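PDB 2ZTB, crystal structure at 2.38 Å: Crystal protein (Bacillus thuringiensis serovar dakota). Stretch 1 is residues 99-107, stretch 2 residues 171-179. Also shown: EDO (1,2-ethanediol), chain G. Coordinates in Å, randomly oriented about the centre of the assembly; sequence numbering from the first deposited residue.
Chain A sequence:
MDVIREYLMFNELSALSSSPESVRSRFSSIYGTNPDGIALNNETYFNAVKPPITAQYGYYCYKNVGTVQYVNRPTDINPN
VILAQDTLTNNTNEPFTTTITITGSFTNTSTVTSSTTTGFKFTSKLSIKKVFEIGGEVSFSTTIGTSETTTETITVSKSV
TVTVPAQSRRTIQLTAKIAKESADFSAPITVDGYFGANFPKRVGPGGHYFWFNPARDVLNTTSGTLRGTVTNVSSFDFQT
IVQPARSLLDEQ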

# COMPACT_ATOMS: atom_id res chain seq x y z
N THR A 99 13.41 -3.79 -46.03
CA THR A 99 13.07 -3.04 -44.84
C THR A 99 11.82 -3.65 -44.21
O THR A 99 10.76 -3.72 -44.83
CB THR A 99 12.88 -1.53 -45.14
OG1 THR A 99 14.04 -1.04 -45.84
CG2 THR A 99 12.71 -0.74 -43.86
N ILE A 100 11.97 -4.12 -42.98
CA ILE A 100 10.86 -4.70 -42.24
C ILE A 100 10.57 -3.88 -40.99
O ILE A 100 11.38 -3.05 -40.57
CB ILE A 100 11.10 -6.19 -41.88
CG1 ILE A 100 12.29 -6.35 -40.91
CG2 ILE A 100 11.26 -7.06 -43.17
CD1 ILE A 100 12.16 -7.53 -39.95
N THR A 101 9.38 -4.09 -40.43
CA THR A 101 8.98 -3.53 -39.17
C THR A 101 8.79 -4.67 -38.16
O THR A 101 8.08 -5.63 -38.42
CB THR A 101 7.68 -2.70 -39.30
OG1 THR A 101 7.92 -1.59 -40.19
CG2 THR A 101 7.24 -2.16 -37.95
N ILE A 102 9.47 -4.57 -37.03
CA ILE A 102 9.35 -5.52 -35.94
C ILE A 102 8.60 -4.82 -34.77
O ILE A 102 8.90 -3.67 -34.44
CB ILE A 102 10.75 -6.15 -35.54
CG1 ILE A 102 10.60 -7.21 -34.45
CG2 ILE A 102 11.76 -5.09 -35.04
CD1 ILE A 102 11.74 -8.26 -34.42
N THR A 103 7.61 -5.50 -34.20
CA THR A 103 6.70 -4.92 -33.22
C THR A 103 6.60 -5.81 -31.99
O THR A 103 6.48 -7.03 -32.11
CB THR A 103 5.27 -4.70 -33.81
OG1 THR A 103 5.37 -3.97 -35.04
CG2 THR A 103 4.39 -3.90 -32.86
N GLY A 104 6.67 -5.18 -30.82
CA GLY A 104 6.45 -5.85 -29.54
C GLY A 104 5.54 -5.01 -28.65
O GLY A 104 5.38 -3.81 -28.87
N SER A 105 4.92 -5.65 -27.66
CA SER A 105 4.27 -4.90 -26.59
C SER A 105 4.60 -5.43 -25.21
O SER A 105 4.86 -6.61 -25.01
CB SER A 105 2.76 -4.76 -26.77
OG SER A 105 2.15 -6.01 -26.92
N PHE A 106 4.61 -4.50 -24.27
CA PHE A 106 4.99 -4.76 -22.91
C PHE A 106 3.91 -4.10 -22.06
O PHE A 106 3.47 -2.99 -22.35
CB PHE A 106 6.35 -4.11 -22.66
CG PHE A 106 6.95 -4.44 -21.32
CD1 PHE A 106 7.84 -5.48 -21.20
CD2 PHE A 106 6.64 -3.67 -20.20
CE1 PHE A 106 8.41 -5.76 -19.99
CE2 PHE A 106 7.21 -3.94 -18.98
CZ PHE A 106 8.09 -4.98 -18.87
N THR A 107 3.47 -4.82 -21.03
CA THR A 107 2.48 -4.28 -20.13
C THR A 107 3.17 -3.83 -18.84
O THR A 107 3.69 -4.66 -18.07
CB THR A 107 1.33 -5.30 -19.89
OG1 THR A 107 0.73 -5.59 -21.14
CG2 THR A 107 0.28 -4.73 -18.95
N THR A 171 17.85 -13.70 -38.31
CA THR A 171 16.95 -13.34 -37.21
C THR A 171 17.14 -11.89 -36.73
O THR A 171 18.27 -11.40 -36.61
CB THR A 171 17.10 -14.32 -36.01
OG1 THR A 171 16.83 -15.65 -36.45
CG2 THR A 171 16.14 -14.00 -34.91
N ILE A 172 16.01 -11.22 -36.49
CA ILE A 172 15.98 -9.86 -35.96
C ILE A 172 15.17 -9.89 -34.66
O ILE A 172 14.10 -10.47 -34.61
CB ILE A 172 15.32 -8.87 -36.95
CG1 ILE A 172 16.10 -8.81 -38.27
CG2 ILE A 172 15.18 -7.47 -36.35
CD1 ILE A 172 15.49 -9.62 -39.39
N GLN A 173 15.72 -9.28 -33.60
CA GLN A 173 15.02 -9.19 -32.33
C GLN A 173 14.78 -7.75 -31.91
O GLN A 173 15.57 -6.87 -32.22
CB GLN A 173 15.78 -9.93 -31.22
CG GLN A 173 16.18 -11.37 -31.59
CD GLN A 173 17.17 -11.98 -30.61
OE1 GLN A 173 18.10 -11.32 -30.17
NE2 GLN A 173 16.97 -13.26 -30.29
N LEU A 174 13.66 -7.54 -31.21
CA LEU A 174 13.46 -6.31 -30.46
C LEU A 174 13.69 -6.64 -29.00
O LEU A 174 13.05 -7.53 -28.45
CB LEU A 174 12.05 -5.75 -30.68
CG LEU A 174 11.69 -4.44 -29.95
CD1 LEU A 174 12.52 -3.27 -30.43
CD2 LEU A 174 10.22 -4.14 -30.12
N THR A 175 14.63 -5.94 -28.38
CA THR A 175 14.97 -6.23 -26.99
C THR A 175 14.80 -5.00 -26.11
O THR A 175 14.81 -3.88 -26.59
CB THR A 175 16.41 -6.74 -26.85
OG1 THR A 175 17.33 -5.65 -27.02
CG2 THR A 175 16.71 -7.86 -27.89
N ALA A 176 14.64 -5.24 -24.81
CA ALA A 176 14.51 -4.18 -23.83
C ALA A 176 15.14 -4.57 -22.49
O ALA A 176 15.48 -5.73 -22.26
CB ALA A 176 13.04 -3.79 -23.66
N LYS A 177 15.32 -3.58 -21.63
CA LYS A 177 15.60 -3.83 -20.23
C LYS A 177 14.29 -3.67 -19.45
O LYS A 177 13.39 -2.93 -19.88
CB LYS A 177 16.67 -2.87 -19.68
CG LYS A 177 18.04 -2.99 -20.34
CD LYS A 177 19.03 -2.05 -19.67
CE LYS A 177 20.42 -2.15 -20.28
NZ LYS A 177 20.56 -1.44 -21.59
N ILE A 178 14.18 -4.37 -18.33
CA ILE A 178 13.07 -4.20 -17.43
C ILE A 178 13.59 -3.60 -16.13
O ILE A 178 14.59 -4.07 -15.58
CB ILE A 178 12.33 -5.53 -17.17
CG1 ILE A 178 11.76 -6.10 -18.48
CG2 ILE A 178 11.22 -5.34 -16.14
CD1 ILE A 178 11.15 -7.51 -18.31
N ALA A 179 12.93 -2.53 -15.69
CA ALA A 179 13.22 -1.91 -14.40
C ALA A 179 12.11 -2.25 -13.41
O ALA A 179 10.93 -1.98 -13.67
CB ALA A 179 13.34 -0.40 -14.54
C1 EDO G . 5.73 -8.56 -35.76
O1 EDO G . 7.01 -8.28 -35.16
C2 EDO G . 5.08 -9.72 -35.01
O2 EDO G . 3.67 -9.79 -35.28

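At Gly104 the strand presents bare backbone to Leu174, whose CD2 packs 3.8 Å from Gly104 N. A CB built in ideal geometry on Gly104 would point toward the other strand and stand 3.4 Å from the same Leu174 CD2, a tight fit for two carbons, so the bare glycine leaves room for the leucine methyl.

The two strands run in broadly the same direction, with 37° between them, and their axes come no closer than 7.4 Å. No hydrogen bond joins them; the contact is mainly apolar side chains, some packed against backbone atoms. Ile102 has the largest area covered by the other stretch, 83 Å². Its extended side chain (chi1 t, chi2 t) carries CD1 to 3.2 Å from Ile172 O, a snug methyl-to-carbonyl contact and not a hydrogen bond, and to 4.0 Å from Ile172 CG2, while its CG1 lies 4.3 Å from Leu174 CB. Toward the start of the strands, Ile100 CD1 meets Ile172 CD1 at 4.0 Å.

Further along, Phe106 CE1 touches Ile178 CD1 at 3.7 Å, the methyl meeting the ring at its edge. The CA-to-CB bond of Ile178 points sideways relative to the other strand, but its side-chain end comes nearer. Thr103, whose CA-to-CB bond points away, donates a nearly linear hydrogen bond from N to 1,2-ethanediol O1 (3.0 Å, 170°).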